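PDB 5BSZ: N-methyltransferase from Streptoalloteichus sp. ATCC 53650, which probably transfers a methyl group from S-adenosylmethionine to a sugar nitrogen, as a sugar N-methyltransferase linked to kedarcidin. Local coordinates for residues S50-A55 / A73-S78. Numbering follows the deposited sequence.
With SAH (S-adenosyl-L-homocysteine), chain B.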
loop_
_atom_site.group_PDB
_atom_site.type_symbol
_atom_site.label_atom_id
_atom_site.label_comp_id
_atom_site.label_asym_id
_atom_site.label_seq_id
_atom_site.Cartn_x
_atom_site.Cartn_y
_atom_site.Cartn_z
ATOM N N SER A 50 26.594 -36.946 -13.390
ATOM C CA SER A 50 26.724 -35.737 -12.616
ATOM C C SER A 50 26.023 -34.575 -13.329
ATOM O O SER A 50 26.049 -34.477 -14.554
ATOM C CB SER A 50 28.181 -35.363 -12.370
ATOM O OG SER A 50 28.862 -35.068 -13.552
ATOM N N LEU A 51 25.407 -33.725 -12.514
ATOM C CA LEU A 51 24.553 -32.627 -13.048
ATOM C C LEU A 51 24.577 -31.426 -12.112
ATOM O O LEU A 51 24.453 -31.557 -10.872
ATOM C CB LEU A 51 23.118 -33.113 -13.230
ATOM C CG LEU A 51 22.144 -32.054 -13.808
ATOM C CD1 LEU A 51 21.176 -32.688 -14.774
ATOM C CD2 LEU A 51 21.390 -31.343 -12.716
ATOM N N LEU A 52 24.728 -30.247 -12.712
ATOM C CA LEU A 52 24.534 -28.984 -12.016
ATOM C C LEU A 52 23.307 -28.191 -12.519
ATOM O O LEU A 52 23.158 -28.002 -13.716
ATOM C CB LEU A 52 25.781 -28.147 -12.200
ATOM C CG LEU A 52 25.667 -26.694 -11.733
ATOM C CD1 LEU A 52 25.692 -26.596 -10.220
ATOM C CD2 LEU A 52 26.676 -25.740 -12.298
ATOM N N ASP A 53 22.398 -27.845 -11.606
ATOM C CA ASP A 53 21.209 -27.029 -11.910
ATOM C C ASP A 53 21.422 -25.599 -11.403
ATOM O O ASP A 53 21.543 -25.317 -10.194
ATOM C CB ASP A 53 19.943 -27.674 -11.351
ATOM C CG ASP A 53 18.648 -26.927 -11.731
ATOM O OD1 ASP A 53 18.661 -26.244 -12.785
ATOM O OD2 ASP A 53 17.649 -27.051 -10.969
ATOM N N VAL A 54 21.499 -24.681 -12.364
ATOM C CA VAL A 54 21.839 -23.276 -12.148
ATOM C C VAL A 54 20.554 -22.439 -12.029
ATOM O O VAL A 54 19.697 -22.491 -12.903
ATOM C CB VAL A 54 22.713 -22.732 -13.286
ATOM C CG1 VAL A 54 23.020 -21.265 -13.082
ATOM C CG2 VAL A 54 23.991 -23.559 -13.400
ATOM N N ALA A 55 20.459 -21.691 -10.921
ATOM C CA ALA A 55 19.235 -21.011 -10.458
ATOM C C ALA A 55 18.147 -21.998 -10.135
ATOM O O ALA A 55 17.037 -21.885 -10.634
ATOM C CB ALA A 55 18.758 -19.924 -11.429
ATOM N N ALA A 73 24.570 -30.953 -8.004
ATOM C CA ALA A 73 24.715 -29.710 -7.253
ATOM C C ALA A 73 23.751 -28.661 -7.775
ATOM O O ALA A 73 23.223 -28.781 -8.896
ATOM C CB ALA A 73 26.129 -29.138 -7.308
ATOM N N GLY A 74 23.563 -27.640 -6.948
ATOM C CA GLY A 74 22.783 -26.460 -7.379
ATOM C C GLY A 74 23.550 -25.168 -7.229
ATOM O O GLY A 74 24.518 -25.092 -6.451
ATOM N N VAL A 75 23.098 -24.127 -7.937
ATOM C CA VAL A 75 23.584 -22.769 -7.746
ATOM C C VAL A 75 22.333 -21.924 -7.562
ATOM O O VAL A 75 21.356 -22.088 -8.333
ATOM C CB VAL A 75 24.381 -22.279 -8.963
ATOM C CG1 VAL A 75 24.431 -20.768 -9.050
ATOM C CG2 VAL A 75 25.802 -22.836 -8.918
ATOM N N GLU A 76 22.338 -21.090 -6.523
ATOM C CA GLU A 76 21.175 -20.202 -6.233
ATOM C C GLU A 76 21.705 -18.929 -5.559
ATOM O O GLU A 76 22.474 -19.026 -4.595
ATOM C CB GLU A 76 20.263 -20.959 -5.288
ATOM C CG GLU A 76 18.791 -20.659 -5.183
ATOM C CD GLU A 76 18.182 -19.660 -6.131
ATOM O OE1 GLU A 76 17.492 -20.083 -7.057
ATOM O OE2 GLU A 76 18.338 -18.458 -5.851
ATOM N N LEU A 77 21.345 -17.756 -6.076
ATOM C CA LEU A 77 21.755 -16.489 -5.481
ATOM C C LEU A 77 20.990 -16.141 -4.240
ATOM O O LEU A 77 21.508 -15.459 -3.369
ATOM C CB LEU A 77 21.731 -15.336 -6.478
ATOM C CG LEU A 77 22.300 -13.988 -6.033
ATOM C CD1 LEU A 77 23.777 -14.205 -5.659
ATOM C CD2 LEU A 77 22.125 -13.034 -7.188
ATOM N N SER A 78 19.794 -16.672 -4.085
ATOM C CA SER A 78 18.969 -16.243 -2.975
ATOM C C SER A 78 19.354 -17.081 -1.751
ATOM O O SER A 78 19.235 -18.294 -1.789
ATOM C CB SER A 78 17.498 -16.489 -3.270
ATOM O OG SER A 78 16.775 -16.423 -2.058
HETATM N N SAH B . 14.967 -23.128 -12.070
HETATM C CA SAH B . 13.987 -22.939 -10.936
HETATM C CB SAH B . 13.902 -21.493 -10.401
HETATM C CG SAH B . 12.746 -20.583 -10.737
HETATM S SD SAH B . 12.720 -18.964 -10.047
HETATM C C SAH B . 12.717 -23.576 -11.415
HETATM O O SAH B . 12.524 -23.953 -12.563
HETATM O OXT SAH B . 11.892 -23.873 -10.605
HETATM C "C5'" SAH B . 14.194 -18.161 -10.618
HETATM C "C4'" SAH B . 15.327 -18.370 -9.594
HETATM O "O4'" SAH B . 16.552 -17.783 -10.071
HETATM C "C3'" SAH B . 15.066 -17.673 -8.262
HETATM O "O3'" SAH B . 15.127 -18.669 -7.245
HETATM C "C2'" SAH B . 16.185 -16.668 -8.037
HETATM O "O2'" SAH B . 16.623 -16.615 -6.656
HETATM C "C1'" SAH B . 17.238 -17.176 -8.987
HETATM N N9 SAH B . 18.165 -16.152 -9.505
HETATM C C8 SAH B . 17.863 -14.885 -9.920
HETATM N N7 SAH B . 18.985 -14.237 -10.305
HETATM C C5 SAH B . 20.015 -15.098 -10.093
HETATM C C6 SAH B . 21.463 -15.031 -10.274
HETATM N N6 SAH B . 21.943 -13.873 -10.766
HETATM N N1 SAH B . 22.178 -16.139 -9.973
HETATM C C2 SAH B . 21.632 -17.245 -9.460
HETATM N N3 SAH B . 20.310 -17.397 -9.265
HETATM C C4 SAH B . 19.480 -16.370 -9.567
#
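L52, A73 and V75 form the tightly packed face of two parallel strands. L52 CG lies anti to the backbone N (chi1 170°), and from there L52 CD1 reaches across to A73 CB (3.9 Å) and V75 CG2 (4.0 Å). V54 is looser, with its CG1 4.3 Å from V75 CG1. On the opposite face D53 stands beside G74, which has no side chain to meet it. The backbone ladder runs from A73 N to L51 O, D53 N to A73 O and V75 N to D53 O. Its last bond, A55 N to V75 O, is weak (angle 123°). Beyond the ladder the contact opens onto S-adenosyl-L-homocysteine. A55 O accepts the ligand's amino N (2.8 Å). E76 OE1 accepts ligand O3' (2.8 Å) and E76 OE2 ligand O2' (2.6 Å). An acidic residue binding the ribose hydroxyls here is characteristic of Rossmann-fold methyltransferases. S78 N binds the anti lone pair of E76 OE2, and G57 N binds OE1, which should help hold the carboxylate in place. Unlike the buried L52 face, L77 is partly exposed, its CB beside the adenine. Helix 60-65 links the strands in a beta-alpha-beta unit and covers the D53 face. Strand 110-113 flanks 50-54, and 94-96 flanks 71-76.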